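Acylneuraminate lyase (Mycoplasma synoviae, PDB 4N4P) is a TIM-barrel protein of the dihydrodipicolinate synthetase family, found here as an assembly of four chains. Local coordinates at residues Glu31-Leu36 against Asp43-Thr48. Residues are numbered along the deposited sequence; the frame is centred on the assembly and turned at random.
Sequences EVVNFL and DGIYIT
V33 and L36 of helix 26-39 meet I45 of strand 44-47 in a small, wholly apolar contact, buried between the outer helical layer and the parallel strands of the TIM barrel. I45 supplies both points of touch, using its two branches for different partners. Its longer arm ends at V33, where CD1 of I45 lies 3.9 Å from CG1 of V33 and the two side chains cross at about a right angle. The shorter branch goes to L36, with CG2 of I45 4.1 Å from CD1 of L36. The first torsion of I45 (chi1 -57°) sets CG1 anti to the carbonyl carbon and CG2 anti to the backbone N, and the extended second torsion (166°) carries CD1 on to V33. On the helix, V33 and L36 stand three residues apart, nearly one turn; L36 points toward the strand, whereas V33 sits at the flank of that face. No hydrogen bond joins the segments; the CA atoms of L36 and I45 remain 7.8 Å apart, a gap bridged by side chains alone. Helix 26-39 leads through a short connection into strand 44-47, and a backbone hydrogen bond joins L36 to V42 in that connection. I45 also packs on L79 of the adjacent strand 78-82, while V33 reaches V69 and A72 of helix 59-73, so the contact lies where two neighbouring helices and two neighbouring strands come together.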
# COMPACT_ATOMS: atom_id res chain seq x y z
N GLU A 31 17.22 -25.38 -28.82
CA GLU A 31 17.04 -26.53 -27.92
C GLU A 31 15.91 -26.28 -26.92
O GLU A 31 15.17 -27.19 -26.60
CB GLU A 31 18.32 -26.87 -27.15
CG GLU A 31 19.46 -27.39 -28.03
CD GLU A 31 20.59 -27.99 -27.20
OE1 GLU A 31 20.33 -28.53 -26.09
OE2 GLU A 31 21.74 -27.93 -27.68
N VAL A 32 15.81 -25.07 -26.39
CA VAL A 32 14.72 -24.76 -25.47
C VAL A 32 13.37 -24.91 -26.18
O VAL A 32 12.44 -25.45 -25.62
CB VAL A 32 14.87 -23.36 -24.86
CG1 VAL A 32 13.56 -22.86 -24.24
CG2 VAL A 32 16.02 -23.37 -23.84
N VAL A 33 13.27 -24.38 -27.40
CA VAL A 33 12.01 -24.52 -28.17
C VAL A 33 11.64 -25.99 -28.34
O VAL A 33 10.51 -26.40 -28.04
CB VAL A 33 12.05 -23.75 -29.53
CG1 VAL A 33 10.78 -24.06 -30.41
CG2 VAL A 33 12.17 -22.25 -29.30
N ASN A 34 12.59 -26.82 -28.80
CA ASN A 34 12.30 -28.25 -28.94
C ASN A 34 11.88 -28.90 -27.63
O ASN A 34 10.99 -29.75 -27.63
CB ASN A 34 13.50 -29.01 -29.53
CG ASN A 34 13.82 -28.61 -30.97
OD1 ASN A 34 13.02 -28.00 -31.70
ND2 ASN A 34 15.03 -28.98 -31.41
N PHE A 35 12.53 -28.55 -26.53
CA PHE A 35 12.18 -29.10 -25.22
C PHE A 35 10.72 -28.75 -24.88
O PHE A 35 9.93 -29.62 -24.48
CB PHE A 35 13.15 -28.53 -24.16
CG PHE A 35 12.83 -28.95 -22.75
CD1 PHE A 35 13.07 -30.25 -22.32
CD2 PHE A 35 12.33 -28.00 -21.84
CE1 PHE A 35 12.80 -30.62 -20.99
CE2 PHE A 35 12.06 -28.36 -20.53
CZ PHE A 35 12.30 -29.67 -20.10
N LEU A 36 10.34 -27.50 -25.12
CA LEU A 36 8.98 -27.05 -24.81
C LEU A 36 7.94 -27.76 -25.68
O LEU A 36 6.91 -28.24 -25.19
CB LEU A 36 8.86 -25.53 -24.98
CG LEU A 36 9.76 -24.73 -24.01
CD1 LEU A 36 9.60 -23.22 -24.22
CD2 LEU A 36 9.39 -25.14 -22.57
N ASP A 43 1.14 -25.99 -25.70
CA ASP A 43 0.26 -25.57 -26.78
C ASP A 43 0.80 -24.37 -27.53
O ASP A 43 0.42 -24.12 -28.68
CB ASP A 43 -1.11 -25.29 -26.18
CG ASP A 43 -1.66 -26.48 -25.47
OD1 ASP A 43 -2.10 -27.40 -26.19
OD2 ASP A 43 -1.63 -26.54 -24.20
N GLY A 44 1.68 -23.61 -26.88
CA GLY A 44 2.25 -22.44 -27.50
C GLY A 44 3.44 -21.97 -26.69
O GLY A 44 3.70 -22.49 -25.59
N ILE A 45 4.13 -20.96 -27.22
CA ILE A 45 5.29 -20.38 -26.52
C ILE A 45 5.16 -18.87 -26.55
O ILE A 45 4.82 -18.29 -27.59
CB ILE A 45 6.65 -20.79 -27.17
CG1 ILE A 45 6.76 -22.31 -27.22
CG2 ILE A 45 7.84 -20.24 -26.36
CD1 ILE A 45 7.88 -22.82 -28.15
N TYR A 46 5.44 -18.23 -25.41
CA TYR A 46 5.40 -16.80 -25.26
C TYR A 46 6.84 -16.33 -25.08
O TYR A 46 7.47 -16.69 -24.09
CB TYR A 46 4.58 -16.44 -24.01
CG TYR A 46 4.42 -14.96 -23.72
CD1 TYR A 46 3.50 -14.21 -24.42
CD2 TYR A 46 5.17 -14.33 -22.72
CE1 TYR A 46 3.31 -12.85 -24.15
CE2 TYR A 46 5.00 -12.97 -22.44
CZ TYR A 46 4.07 -12.24 -23.17
OH TYR A 46 3.85 -10.90 -22.95
N ILE A 47 7.36 -15.59 -26.06
CA ILE A 47 8.78 -15.27 -26.06
C ILE A 47 9.07 -13.83 -25.71
O ILE A 47 8.22 -12.95 -25.84
CB ILE A 47 9.48 -15.65 -27.38
CG1 ILE A 47 9.04 -14.69 -28.50
CG2 ILE A 47 9.21 -17.14 -27.68
CD1 ILE A 47 10.02 -14.66 -29.70
N THR A 48 10.32 -13.61 -25.29
CA THR A 48 10.87 -12.29 -24.94
C THR A 48 10.00 -11.44 -24.01
O THR A 48 9.90 -10.23 -24.18
CB THR A 48 11.37 -11.48 -26.20
OG1 THR A 48 10.30 -11.32 -27.16
CG2 THR A 48 12.53 -12.23 -26.86